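POU domain, class 6, transcription factor 1 (Homo sapiens, PDB 3D1N) binds DNA as a POU-family transcription factor, probably preferring a variant octamer motif, and here grips a corticotrophin-releasing hormone gene promoter through its POU domain. Local coordinates at residues Q24-V27 with G28-M31; A38-Q41 with S42-S45; R7-A10 with K11-I15; I44-E48 with K49-T53. The protein carries 2 engineered substitutions. All blocks are in the same frame, centred on the assembly; numbering follows the deposited sequence.

Contact 1: residues Q24-V27 with G28-M31; sequences QTQV and GQAM. Unlike the reference sequence in segment 28-31: Met31 (reference Leu). With nucleotides of chain C.
With CG1 trans to the backbone N (chi1 -173°), Val27 sends this methyl along the helix toward Met31, whose chain runs extended through chi2 (172°) and carries its selenium alongside. Val27 CG1 and Met31 SE are 4.1 Å apart, the two side chains pointing the same way into the core. Val27 also meets Phe13 and Ile44, while Met31, a selenomethionine where the reference sequence has leucine, packs on Val63, Leu64 and Trp67 of helix 54-73. Gln26 and Gln29 also run side by side, their amide planes 35° apart; Gln29 NE2 folds back to 3.9 Å from Gln26 CB, while Gln26 OE1 accepts from Thr23 N. Backbone bonds tie the turns together, from Gly28 N to Gln24 O (3.2 Å) and from Met31 N to Val27 O (2.8 Å). At the start of the helix, Gln24 N donates to OP2 of DA10 of chain C at 2.9 Å. Gln24 NE2 is placed doubtfully close to OP2 of DA11 of chain C; OE1 and NE2 also bond to Gln41 and Glu48. A helix-turn-helix whose first helix sets its N-terminus against a phosphate and joins a glutamine to the recognition helix is characteristic of POU-specific domains and phage repressors.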
loop_
_atom_site.group_PDB
_atom_site.type_symbol
_atom_site.label_atom_id
_atom_site.label_comp_id
_atom_site.label_asym_id
_atom_site.label_seq_id
_atom_site.Cartn_x
_atom_site.Cartn_y
_atom_site.Cartn_z
ATOM N N GLN K 24 8.104 6.524 -10.869
ATOM C CA GLN K 24 9.527 6.677 -11.129
ATOM C C GLN K 24 9.753 6.114 -12.505
ATOM O O GLN K 24 10.511 6.649 -13.311
ATOM C CB GLN K 24 10.357 5.862 -10.132
ATOM C CG GLN K 24 10.178 6.275 -8.675
ATOM C CD GLN K 24 10.906 5.354 -7.713
ATOM O OE1 GLN K 24 11.116 4.172 -8.000
ATOM N NE2 GLN K 24 11.293 5.890 -6.564
ATOM N N THR K 25 9.063 5.025 -12.777
ATOM C CA THR K 25 9.312 4.302 -14.000
ATOM C C THR K 25 8.706 5.011 -15.200
ATOM O O THR K 25 8.902 4.604 -16.333
ATOM C CB THR K 25 8.872 2.829 -13.880
ATOM O OG1 THR K 25 8.726 2.258 -15.187
ATOM C CG2 THR K 25 7.574 2.715 -13.081
ATOM N N GLN K 26 7.992 6.096 -14.944
ATOM C CA GLN K 26 7.532 6.964 -16.024
ATOM C C GLN K 26 8.548 8.064 -16.256
ATOM O O GLN K 26 8.979 8.294 -17.384
ATOM C CB GLN K 26 6.185 7.592 -15.682
ATOM C CG GLN K 26 5.000 6.770 -16.129
ATOM C CD GLN K 26 3.694 7.293 -15.574
ATOM O OE1 GLN K 26 3.593 7.645 -14.388
ATOM N NE2 GLN K 26 2.678 7.339 -16.428
ATOM N N VAL K 27 8.906 8.746 -15.173
ATOM C CA VAL K 27 9.925 9.783 -15.193
ATOM C C VAL K 27 11.065 9.378 -16.114
ATOM O O VAL K 27 11.193 9.892 -17.223
ATOM C CB VAL K 27 10.491 10.039 -13.776
ATOM C CG1 VAL K 27 11.425 11.234 -13.779
ATOM C CG2 VAL K 27 9.366 10.255 -12.781
ATOM N N GLY K 28 11.882 8.438 -15.649
ATOM C CA GLY K 28 13.038 7.989 -16.400
ATOM C C GLY K 28 12.681 7.515 -17.796
ATOM O O GLY K 28 13.420 7.752 -18.750
ATOM N N GLN K 29 11.541 6.848 -17.916
ATOM C CA GLN K 29 11.115 6.290 -19.193
ATOM C C GLN K 29 10.842 7.375 -20.237
ATOM O O GLN K 29 11.126 7.199 -21.424
ATOM C CB GLN K 29 9.891 5.387 -18.993
ATOM C CG GLN K 29 9.017 5.196 -20.224
ATOM C CD GLN K 29 7.980 6.297 -20.379
ATOM O OE1 GLN K 29 7.668 6.718 -21.499
ATOM N NE2 GLN K 29 7.444 6.777 -19.250
ATOM N N ALA K 30 10.294 8.498 -19.787
ATOM C CA ALA K 30 10.012 9.616 -20.675
ATOM C C ALA K 30 11.247 10.487 -20.839
ATOM O O ALA K 30 11.650 10.804 -21.957
ATOM C CB ALA K 30 8.860 10.438 -20.137
HETATM N N MSE K 31 11.851 10.862 -19.717
HETATM C CA MSE K 31 12.981 11.778 -19.735
HETATM C C MSE K 31 14.242 11.122 -20.282
HETATM O O MSE K 31 15.268 11.780 -20.457
HETATM C CB MSE K 31 13.231 12.364 -18.346
HETATM C CG MSE K 31 14.253 11.622 -17.509
HETATM SE SE MSE K 31 14.664 12.619 -15.870
HETATM C CE MSE K 31 15.210 14.354 -16.650
ATOM P P DA C 10 6.429 4.571 -7.699
ATOM O OP1 DA C 10 6.004 5.785 -6.966
ATOM O OP2 DA C 10 6.876 4.619 -9.118
ATOM O "O5'" DA C 10 7.513 3.894 -6.749
ATOM C "C5'" DA C 10 7.147 3.487 -5.439
ATOM C "C4'" DA C 10 8.265 2.644 -4.825
ATOM O "O4'" DA C 10 8.354 1.329 -5.435
ATOM C "C3'" DA C 10 9.667 3.246 -4.949
ATOM O "O3'" DA C 10 10.217 3.309 -3.635
ATOM C "C2'" DA C 10 10.429 2.322 -5.913
ATOM C "C1'" DA C 10 9.714 0.992 -5.688
ATOM N N9 DA C 10 9.698 -0.006 -6.770
ATOM C C8 DA C 10 9.301 0.160 -8.078
ATOM N N7 DA C 10 9.363 -0.946 -8.810
ATOM C C5 DA C 10 9.828 -1.916 -7.915
ATOM C C6 DA C 10 10.112 -3.303 -8.058
ATOM N N6 DA C 10 9.949 -3.972 -9.220
ATOM N N1 DA C 10 10.580 -3.971 -6.966
ATOM C C2 DA C 10 10.733 -3.296 -5.820
ATOM N N3 DA C 10 10.485 -2.001 -5.554
ATOM C C4 DA C 10 10.036 -1.354 -6.655
ATOM P P DA C 11 11.684 3.891 -3.399
ATOM O OP1 DA C 11 11.822 4.487 -2.046
ATOM O OP2 DA C 11 12.032 4.704 -4.586
ATOM O "O5'" DA C 11 12.440 2.482 -3.344
ATOM C "C5'" DA C 11 12.280 1.752 -2.121
ATOM C "C4'" DA C 11 12.981 0.399 -2.126
ATOM O "O4'" DA C 11 12.726 -0.270 -3.380
ATOM C "C3'" DA C 11 14.495 0.449 -1.972
ATOM O "O3'" DA C 11 14.852 -0.221 -0.776
ATOM C "C2'" DA C 11 15.038 -0.237 -3.229
ATOM C "C1'" DA C 11 13.848 -1.010 -3.781
ATOM N N9 DA C 11 13.708 -1.093 -5.233
ATOM C C8 DA C 11 13.468 -0.071 -6.131
ATOM N N7 DA C 11 13.359 -0.486 -7.390
ATOM C C5 DA C 11 13.533 -1.869 -7.299
ATOM C C6 DA C 11 13.534 -2.902 -8.266
ATOM N N6 DA C 11 13.336 -2.689 -9.569
ATOM N N1 DA C 11 13.739 -4.168 -7.840
ATOM C C2 DA C 11 13.925 -4.366 -6.526
ATOM N N3 DA C 11 13.945 -3.486 -5.520
ATOM C C4 DA C 11 13.742 -2.250 -5.980
#

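Contact 2: residues A38-Q41 with S42-S45; sequences AYSQ and SAIS. Engineered in segment 42-45: Ser45 (natural residue Cys). With nucleotides of chain C; nucleotides of chain D.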
loop_
_atom_site.group_PDB
_atom_site.type_symbol
_atom_site.label_atom_id
_atom_site.label_comp_id
_atom_site.label_asym_id
_atom_site.label_seq_id
_atom_site.Cartn_x
_atom_site.Cartn_y
_atom_site.Cartn_z
ATOM N N ALA K 38 20.300 7.416 -21.272
ATOM C CA ALA K 38 19.049 6.806 -20.857
ATOM C C ALA K 38 18.861 7.052 -19.364
ATOM O O ALA K 38 19.831 7.298 -18.640
ATOM C CB ALA K 38 19.055 5.319 -21.158
ATOM N N TYR K 39 17.613 7.005 -18.909
ATOM C CA TYR K 39 17.336 7.133 -17.486
ATOM C C TYR K 39 16.359 6.059 -17.031
ATOM O O TYR K 39 15.177 6.105 -17.350
ATOM C CB TYR K 39 16.810 8.528 -17.168
ATOM C CG TYR K 39 17.854 9.606 -17.320
ATOM C CD1 TYR K 39 18.218 10.075 -18.574
ATOM C CD2 TYR K 39 18.480 10.151 -16.209
ATOM C CE1 TYR K 39 19.179 11.059 -18.719
ATOM C CE2 TYR K 39 19.438 11.140 -16.338
ATOM C CZ TYR K 39 19.785 11.591 -17.596
ATOM O OH TYR K 39 20.739 12.576 -17.730
ATOM N N SER K 40 16.863 5.085 -16.286
ATOM C CA SER K 40 16.038 3.974 -15.836
ATOM C C SER K 40 15.288 4.299 -14.540
ATOM O O SER K 40 15.590 5.282 -13.848
ATOM C CB SER K 40 16.894 2.721 -15.648
ATOM O OG SER K 40 17.487 2.698 -14.360
ATOM N N GLN K 41 14.303 3.465 -14.219
ATOM C CA GLN K 41 13.546 3.624 -12.987
ATOM C C GLN K 41 14.479 3.566 -11.771
ATOM O O GLN K 41 14.385 4.395 -10.849
ATOM C CB GLN K 41 12.458 2.548 -12.896
ATOM C CG GLN K 41 11.655 2.574 -11.603
ATOM C CD GLN K 41 12.142 1.551 -10.604
ATOM O OE1 GLN K 41 12.397 0.401 -10.968
ATOM N NE2 GLN K 41 12.264 1.952 -9.334
ATOM N N SER K 42 15.380 2.581 -11.794
ATOM C CA SER K 42 16.332 2.351 -10.709
ATOM C C SER K 42 17.126 3.596 -10.388
ATOM O O SER K 42 17.333 3.929 -9.215
ATOM C CB SER K 42 17.300 1.228 -11.051
ATOM O OG SER K 42 17.974 0.831 -9.870
ATOM N N ALA K 43 17.572 4.273 -11.442
ATOM C CA ALA K 43 18.174 5.597 -11.318
ATOM C C ALA K 43 17.296 6.492 -10.440
ATOM O O ALA K 43 17.703 6.912 -9.347
ATOM C CB ALA K 43 18.351 6.213 -12.691
ATOM N N ILE K 44 16.078 6.750 -10.919
ATOM C CA ILE K 44 15.119 7.593 -10.212
ATOM C C ILE K 44 14.971 7.190 -8.754
ATOM O O ILE K 44 15.054 8.027 -7.849
ATOM C CB ILE K 44 13.741 7.510 -10.860
ATOM C CG1 ILE K 44 13.876 7.391 -12.383
ATOM C CG2 ILE K 44 12.890 8.702 -10.437
ATOM C CD1 ILE K 44 14.310 8.664 -13.082
ATOM N N SER K 45 14.743 5.899 -8.534
ATOM C CA SER K 45 14.676 5.373 -7.183
ATOM C C SER K 45 15.902 5.788 -6.358
ATOM O O SER K 45 15.761 6.541 -5.382
ATOM C CB SER K 45 14.533 3.856 -7.203
ATOM O OG SER K 45 14.564 3.358 -5.876
ATOM P P DA C 11 11.684 3.891 -3.399
ATOM O OP1 DA C 11 11.822 4.487 -2.046
ATOM O OP2 DA C 11 12.032 4.704 -4.586
ATOM O "O5'" DA C 11 12.440 2.482 -3.344
ATOM C "C5'" DA C 11 12.280 1.752 -2.121
ATOM C "C4'" DA C 11 12.981 0.399 -2.126
ATOM O "O4'" DA C 11 12.726 -0.270 -3.380
ATOM C "C3'" DA C 11 14.495 0.449 -1.972
ATOM O "O3'" DA C 11 14.852 -0.221 -0.776
ATOM C "C2'" DA C 11 15.038 -0.237 -3.229
ATOM C "C1'" DA C 11 13.848 -1.010 -3.781
ATOM N N9 DA C 11 13.708 -1.093 -5.233
ATOM C C8 DA C 11 13.468 -0.071 -6.131
ATOM N N7 DA C 11 13.359 -0.486 -7.390
ATOM C C5 DA C 11 13.533 -1.869 -7.299
ATOM C C6 DA C 11 13.534 -2.902 -8.266
ATOM N N6 DA C 11 13.336 -2.689 -9.569
ATOM N N1 DA C 11 13.739 -4.168 -7.840
ATOM C C2 DA C 11 13.925 -4.366 -6.526
ATOM N N3 DA C 11 13.945 -3.486 -5.520
ATOM C C4 DA C 11 13.742 -2.250 -5.980
ATOM P P DT C 12 16.401 -0.363 -0.420
ATOM O OP1 DT C 12 16.588 -0.929 0.942
ATOM O OP2 DT C 12 17.059 0.905 -0.819
ATOM O "O5'" DT C 12 16.793 -1.493 -1.467
ATOM C "C5'" DT C 12 16.572 -2.832 -1.109
ATOM C "C4'" DT C 12 17.189 -3.698 -2.184
ATOM O "O4'" DT C 12 16.757 -3.272 -3.494
ATOM C "C3'" DT C 12 18.707 -3.622 -2.258
ATOM O "O3'" DT C 12 19.174 -4.915 -1.901
ATOM C "C2'" DT C 12 18.989 -3.247 -3.719
ATOM C "C1'" DT C 12 17.732 -3.752 -4.386
ATOM N N1 DT C 12 17.422 -3.153 -5.684
ATOM C C2 DT C 12 17.220 -3.979 -6.773
ATOM O O2 DT C 12 17.303 -5.193 -6.743
ATOM N N3 DT C 12 16.915 -3.327 -7.932
ATOM C C4 DT C 12 16.789 -1.963 -8.088
ATOM O O4 DT C 12 16.519 -1.475 -9.180
ATOM C C5 DT C 12 17.002 -1.158 -6.903
ATOM C C7 DT C 12 16.850 0.338 -6.972
ATOM C C6 DT C 12 17.304 -1.783 -5.759
ATOM P P DT D 2 18.550 -1.667 -20.271
ATOM O OP1 DT D 2 17.905 -1.518 -21.595
ATOM O OP2 DT D 2 17.732 -1.685 -19.036
ATOM O "O5'" DT D 2 19.464 -2.986 -20.305
ATOM C "C5'" DT D 2 18.868 -4.260 -20.428
ATOM C "C4'" DT D 2 18.979 -5.044 -19.135
ATOM O "O4'" DT D 2 19.237 -4.191 -18.004
ATOM C "C3'" DT D 2 17.712 -5.793 -18.762
ATOM O "O3'" DT D 2 17.911 -7.111 -19.204
ATOM C "C2'" DT D 2 17.621 -5.696 -17.230
ATOM C "C1'" DT D 2 18.891 -4.936 -16.855
ATOM N N1 DT D 2 18.833 -3.940 -15.747
ATOM C C2 DT D 2 19.111 -4.324 -14.457
ATOM O O2 DT D 2 19.383 -5.478 -14.170
ATOM N N3 DT D 2 19.060 -3.310 -13.520
ATOM C C4 DT D 2 18.773 -1.978 -13.764
ATOM O O4 DT D 2 18.752 -1.126 -12.872
ATOM C C5 DT D 2 18.482 -1.658 -15.144
ATOM C C7 DT D 2 18.024 -0.287 -15.530
ATOM C C6 DT D 2 18.534 -2.634 -16.050
#
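Ser40 and Ala43 make the capping contact: Ser40 OG accepts from Ala43 N in a long, weak but nearly straight bond of 3.3 Å, which marks Ser40 as the N-cap of helix 41-49. Of the backbone bonds that follow, Ser45 N to Gln41 O is firm at 2.8 Å, whereas Ile44 N to Ser40 O is weak. Van der Waals packing comes next. Gln41 NE2 lies 3.6 Å from Ser45 CB, Ile44 turns inward onto Gln24 and Val27, and Ser40 rests on the C7 methyl of DT2 of chain D. The remaining bonds go to DNA. A bend at chi2 (-99°) swings the Gln41 amide toward DA11 of chain C, where NE2 donates weakly to N7 at 3.3 Å; NE2 also bonds to Gln24 OE1, so the neighbouring helix helps fix how the amide is turned. Ser42 OG donates to O4 of DT12 of chain C at 2.8 Å. Ser45, an engineered residue that is cysteine in nature, donates from OG to OP2 of DA11 of chain C at 3.1 Å. N7, O4 and the thymine methyl all lie in the major groove, so the chemistry is consistent with the helix reading thymine through O4 and methyl and a purine through N7.

Contact 3: residues R7-A10 with K11-I15; sequences REFA and KNFKI
Phe9 and Phe13, one helical turn apart, tilt their rings by 30° but are slid so far along each other that they barely overlap, with centroids 5.8 Å apart. Phe13 CB sits over one face of the Phe9 ring, and the rings themselves touch where Phe9 CZ approaches Phe13 CD1 obliquely at 4.0 Å. Both rings leave the helix on its buried side: Phe9 lies against Phe47, Lys61, Leu64 and Glu65, and Phe13 against Glu48 and Leu68. Helix 4-18 is the first helix of the POU-specific domain, a compact helical fold related to the phage repressors, and these phenylalanines belong to its apolar face toward helices 41-49 and 54-73. Glu8 and Asn12 meet differently, their carboxylate and amide planes 65° apart. A turn at chi2 (60°) folds the Glu8 carboxylate along the helix, and Asn12 ND2 donates to it weakly, 3.1 Å from Glu8 OE1. The same ND2 donates to Glu8 O at 3.0 Å, while Asn12 N reaches that oxygen from the opposite face of its carbonyl plane at 2.9 Å, so two donors grip one backbone acceptor. Lys11 bends its aliphatic chain back, bringing CD to 3.5 Å from Arg7 O. Lys14 leads away from the turn toward Glu48 and a DNA phosphate.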
loop_
_atom_site.group_PDB
_atom_site.type_symbol
_atom_site.label_atom_id
_atom_site.label_comp_id
_atom_site.label_asym_id
_atom_site.label_seq_id
_atom_site.Cartn_x
_atom_site.Cartn_y
_atom_site.Cartn_z
ATOM N N ARG K 7 19.941 17.488 -1.168
ATOM C CA ARG K 7 19.241 16.588 -0.257
ATOM C C ARG K 7 17.772 16.983 -0.140
ATOM O O ARG K 7 16.907 16.149 0.140
ATOM C CB ARG K 7 19.903 16.592 1.120
ATOM C CG ARG K 7 19.134 15.817 2.176
ATOM C CD ARG K 7 19.898 15.767 3.488
ATOM N NE ARG K 7 21.018 14.828 3.443
ATOM C CZ ARG K 7 22.248 15.139 3.039
ATOM N NH1 ARG K 7 22.528 16.375 2.636
ATOM N NH2 ARG K 7 23.200 14.213 3.037
ATOM N N GLU K 8 17.494 18.262 -0.364
ATOM C CA GLU K 8 16.131 18.744 -0.270
ATOM C C GLU K 8 15.446 18.654 -1.623
ATOM O O GLU K 8 14.233 18.457 -1.690
ATOM C CB GLU K 8 16.086 20.173 0.271
ATOM C CG GLU K 8 14.743 20.545 0.880
ATOM C CD GLU K 8 14.357 19.644 2.046
ATOM O OE1 GLU K 8 13.143 19.500 2.314
ATOM O OE2 GLU K 8 15.267 19.078 2.692
ATOM N N PHE K 9 16.220 18.798 -2.697
ATOM C CA PHE K 9 15.690 18.574 -4.037
ATOM C C PHE K 9 15.373 17.101 -4.158
ATOM O O PHE K 9 14.513 16.699 -4.938
ATOM C CB PHE K 9 16.693 18.966 -5.109
ATOM C CG PHE K 9 16.219 18.703 -6.518
ATOM C CD1 PHE K 9 15.594 19.693 -7.251
ATOM C CD2 PHE K 9 16.420 17.472 -7.120
ATOM C CE1 PHE K 9 15.169 19.457 -8.547
ATOM C CE2 PHE K 9 15.992 17.234 -8.422
ATOM C CZ PHE K 9 15.368 18.232 -9.133
ATOM N N ALA K 10 16.087 16.294 -3.382
ATOM C CA ALA K 10 15.762 14.885 -3.270
ATOM C C ALA K 10 14.340 14.769 -2.740
ATOM O O ALA K 10 13.401 14.479 -3.491
ATOM C CB ALA K 10 16.734 14.188 -2.336
ATOM N N LYS K 11 14.195 15.027 -1.442
ATOM C CA LYS K 11 12.909 14.948 -0.757
ATOM C C LYS K 11 11.759 15.521 -1.580
ATOM O O LYS K 11 10.782 14.825 -1.864
ATOM C CB LYS K 11 12.997 15.639 0.607
ATOM C CG LYS K 11 13.548 14.730 1.701
ATOM C CD LYS K 11 14.607 13.770 1.148
ATOM C CE LYS K 11 14.680 12.476 1.959
ATOM N NZ LYS K 11 15.492 11.417 1.279
ATOM N N ASN K 12 11.894 16.779 -1.985
ATOM C CA ASN K 12 10.826 17.460 -2.704
ATOM C C ASN K 12 10.536 16.895 -4.087
ATOM O O ASN K 12 9.382 16.856 -4.513
ATOM C CB ASN K 12 11.088 18.964 -2.778
ATOM C CG ASN K 12 10.875 19.652 -1.444
ATOM O OD1 ASN K 12 10.016 20.521 -1.315
ATOM N ND2 ASN K 12 11.642 19.244 -0.434
ATOM N N PHE K 13 11.574 16.450 -4.784
ATOM C CA PHE K 13 11.372 15.876 -6.109
ATOM C C PHE K 13 10.412 14.696 -6.059
ATOM O O PHE K 13 9.500 14.597 -6.880
ATOM C CB PHE K 13 12.688 15.422 -6.734
ATOM C CG PHE K 13 12.509 14.714 -8.045
ATOM C CD1 PHE K 13 12.492 15.427 -9.231
ATOM C CD2 PHE K 13 12.340 13.337 -8.091
ATOM C CE1 PHE K 13 12.324 14.782 -10.441
ATOM C CE2 PHE K 13 12.170 12.687 -9.297
ATOM C CZ PHE K 13 12.162 13.411 -10.476
ATOM N N LYS K 14 10.639 13.796 -5.106
ATOM C CA LYS K 14 9.792 12.621 -4.954
ATOM C C LYS K 14 8.331 13.034 -4.859
ATOM O O LYS K 14 7.503 12.583 -5.656
ATOM C CB LYS K 14 10.188 11.808 -3.717
ATOM C CG LYS K 14 9.018 11.061 -3.080
ATOM C CD LYS K 14 9.466 9.933 -2.152
ATOM C CE LYS K 14 9.454 8.579 -2.862
ATOM N NZ LYS K 14 9.392 7.432 -1.905
ATOM N N ILE K 15 8.039 13.912 -3.898
ATOM C CA ILE K 15 6.672 14.344 -3.610
ATOM C C ILE K 15 6.043 15.146 -4.751
ATOM O O ILE K 15 4.834 15.075 -4.956
ATOM C CB ILE K 15 6.573 15.156 -2.290
ATOM C CG1 ILE K 15 7.522 14.595 -1.226
ATOM C CG2 ILE K 15 5.136 15.166 -1.774
ATOM C CD1 ILE K 15 7.391 15.265 0.146
#

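Contact 4: residues I44-E48 with K49-T53; sequences ISRFE and KLDIT. Engineered in segment 44-48: Ser45 (natural residue Cys). With nucleotides of chain C.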
loop_
_atom_site.group_PDB
_atom_site.type_symbol
_atom_site.label_atom_id
_atom_site.label_comp_id
_atom_site.label_asym_id
_atom_site.label_seq_id
_atom_site.Cartn_x
_atom_site.Cartn_y
_atom_site.Cartn_z
ATOM N N ILE K 44 16.078 6.750 -10.919
ATOM C CA ILE K 44 15.119 7.593 -10.212
ATOM C C ILE K 44 14.971 7.190 -8.754
ATOM O O ILE K 44 15.054 8.027 -7.849
ATOM C CB ILE K 44 13.741 7.510 -10.860
ATOM C CG1 ILE K 44 13.876 7.391 -12.383
ATOM C CG2 ILE K 44 12.890 8.702 -10.437
ATOM C CD1 ILE K 44 14.310 8.664 -13.082
ATOM N N SER K 45 14.743 5.899 -8.534
ATOM C CA SER K 45 14.676 5.373 -7.183
ATOM C C SER K 45 15.902 5.788 -6.358
ATOM O O SER K 45 15.761 6.541 -5.382
ATOM C CB SER K 45 14.533 3.856 -7.203
ATOM O OG SER K 45 14.564 3.358 -5.876
ATOM N N ARG K 46 17.087 5.308 -6.773
ATOM C CA ARG K 46 18.365 5.596 -6.101
ATOM C C ARG K 46 18.510 7.084 -5.842
ATOM O O ARG K 46 18.852 7.499 -4.734
ATOM C CB ARG K 46 19.573 5.148 -6.938
ATOM C CG ARG K 46 19.523 3.743 -7.507
ATOM C CD ARG K 46 20.164 2.729 -6.598
ATOM N NE ARG K 46 21.619 2.796 -6.637
ATOM C CZ ARG K 46 22.422 1.952 -5.993
ATOM N NH1 ARG K 46 21.908 0.970 -5.258
ATOM N NH2 ARG K 46 23.738 2.091 -6.081
ATOM N N PHE K 47 18.259 7.882 -6.877
ATOM C CA PHE K 47 18.343 9.326 -6.746
ATOM C C PHE K 47 17.528 9.815 -5.557
ATOM O O PHE K 47 18.058 10.420 -4.617
ATOM C CB PHE K 47 17.831 10.018 -8.004
ATOM C CG PHE K 47 18.050 11.507 -7.989
ATOM C CD1 PHE K 47 17.135 12.355 -7.374
ATOM C CD2 PHE K 47 19.189 12.061 -8.566
ATOM C CE1 PHE K 47 17.343 13.727 -7.349
ATOM C CE2 PHE K 47 19.404 13.430 -8.545
ATOM C CZ PHE K 47 18.479 14.265 -7.935
ATOM N N GLU K 48 16.226 9.548 -5.627
ATOM C CA GLU K 48 15.285 9.946 -4.598
ATOM C C GLU K 48 15.780 9.572 -3.221
ATOM O O GLU K 48 15.859 10.415 -2.327
ATOM C CB GLU K 48 13.957 9.254 -4.844
ATOM C CG GLU K 48 13.239 9.736 -6.075
ATOM C CD GLU K 48 11.785 9.335 -6.069
ATOM O OE1 GLU K 48 11.430 8.426 -5.286
ATOM O OE2 GLU K 48 11.002 9.931 -6.840
ATOM N N LYS K 49 16.108 8.294 -3.062
ATOM C CA LYS K 49 16.538 7.755 -1.778
ATOM C C LYS K 49 17.946 8.198 -1.404
ATOM O O LYS K 49 18.424 7.898 -0.305
ATOM C CB LYS K 49 16.462 6.231 -1.797
ATOM C CG LYS K 49 15.053 5.678 -1.631
ATOM C CD LYS K 49 14.549 5.853 -0.206
ATOM C CE LYS K 49 13.955 4.547 0.324
ATOM N NZ LYS K 49 15.000 3.495 0.566
ATOM N N LEU K 50 18.597 8.914 -2.321
ATOM C CA LEU K 50 19.975 9.382 -2.139
ATOM C C LEU K 50 20.964 8.227 -2.038
ATOM O O LEU K 50 21.700 8.115 -1.060
ATOM C CB LEU K 50 20.099 10.281 -0.903
ATOM C CG LEU K 50 19.304 11.588 -0.923
ATOM C CD1 LEU K 50 19.403 12.307 0.421
ATOM C CD2 LEU K 50 19.770 12.486 -2.066
ATOM N N ASP K 51 20.960 7.358 -3.042
ATOM C CA ASP K 51 21.937 6.283 -3.121
ATOM C C ASP K 51 22.778 6.474 -4.367
ATOM O O ASP K 51 22.718 5.680 -5.310
ATOM C CB ASP K 51 21.270 4.909 -3.134
ATOM C CG ASP K 51 22.260 3.783 -2.897
ATOM O OD1 ASP K 51 23.238 3.667 -3.667
ATOM O OD2 ASP K 51 22.063 3.013 -1.935
ATOM N N ILE K 52 23.539 7.560 -4.363
ATOM C CA ILE K 52 24.506 7.846 -5.406
ATOM C C ILE K 52 25.604 8.702 -4.799
ATOM O O ILE K 52 25.406 9.331 -3.753
ATOM C CB ILE K 52 23.872 8.610 -6.569
ATOM C CG1 ILE K 52 23.131 9.838 -6.045
ATOM C CG2 ILE K 52 22.925 7.712 -7.353
ATOM C CD1 ILE K 52 22.329 10.528 -7.108
ATOM N N THR K 53 26.764 8.712 -5.447
ATOM C CA THR K 53 27.860 9.566 -5.020
ATOM C C THR K 53 27.400 11.001 -5.151
ATOM O O THR K 53 26.765 11.365 -6.144
ATOM C CB THR K 53 29.092 9.403 -5.925
ATOM O OG1 THR K 53 28.948 8.235 -6.738
ATOM C CG2 THR K 53 30.370 9.303 -5.090
ATOM P P DA C 11 11.684 3.891 -3.399
ATOM O OP1 DA C 11 11.822 4.487 -2.046
ATOM O OP2 DA C 11 12.032 4.704 -4.586
ATOM O "O5'" DA C 11 12.440 2.482 -3.344
ATOM C "C5'" DA C 11 12.280 1.752 -2.121
ATOM C "C4'" DA C 11 12.981 0.399 -2.126
ATOM O "O4'" DA C 11 12.726 -0.270 -3.380
ATOM C "C3'" DA C 11 14.495 0.449 -1.972
ATOM O "O3'" DA C 11 14.852 -0.221 -0.776
ATOM C "C2'" DA C 11 15.038 -0.237 -3.229
ATOM C "C1'" DA C 11 13.848 -1.010 -3.781
ATOM N N9 DA C 11 13.708 -1.093 -5.233
ATOM C C8 DA C 11 13.468 -0.071 -6.131
ATOM N N7 DA C 11 13.359 -0.486 -7.390
ATOM C C5 DA C 11 13.533 -1.869 -7.299
ATOM C C6 DA C 11 13.534 -2.902 -8.266
ATOM N N6 DA C 11 13.336 -2.689 -9.569
ATOM N N1 DA C 11 13.739 -4.168 -7.840
ATOM C C2 DA C 11 13.925 -4.366 -6.526
ATOM N N3 DA C 11 13.945 -3.486 -5.520
ATOM C C4 DA C 11 13.742 -2.250 -5.980
#
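Arg46 leaves the helix beside Asp51, its CB 3.6 Å from Asp51 O and 4.2 Å from Ile52 CG2. Bends at chi2 (-92°) and chi3 then curl the chain over the loop: CD passes 4.1 Å from Asp51 O, NE follows, CZ comes 3.0 Å from Asp51 OD1, and one face of the guanidinium ends up turned to the Asp51 carboxylate. Asp51 CG stands 3.6 Å above the guanidinium plane, over its centre, with the two planes 34° apart. The resulting salt bridge, Arg46 NH2 to Asp51 OD1 at 2.9 Å, is one of charges alone, because OD1 lies well out of the guanidinium plane and no N-H points at it. Phe47 CD2 meets Ile52 CD1 at 3.8 Å, while the ring also packs against Phe9, Leu60 and Leu64. Glu48 turns instead to Arg17 in a salt bridge and to Gln24 in a hydrogen bond, while the aliphatic part of Lys49 runs beside the phosphate of DA11 of chain C. Leu50 takes a positive phi (64°), and the chain bonds back twice, from Leu50 N to Phe47 O and, at 2.7 Å, from Asp51 N to Arg46 O. This is a Schellman motif, closing the recognition helix of the POU-specific helix-turn-helix.

Overall arrangement
All four contacts lie in the POU-specific domain. Contacts 2 and 4 share helix 41-49, one at its start and the other at its end, so base reading in contact 2 gives way to helix termination in contact 4. Contact 1, on helix 24-31, sides with contact 2 through Gln24 OE1 to Gln41 NE2 and with contact 4 through Gln24 NE2 to Glu48 OE1, probable hydrogen bonds that link the two helices beside the phosphates. Contact 3 supplies packing rather than base contacts: its phenylalanines enter the core, touching Val27, Ile44 and Phe47, whereas Glu8 and Lys11 are exposed. DNA bonds are richest in contact 2 and go to phosphates in contact 1, whereas contacts 3 and 4 mainly pair protein groups.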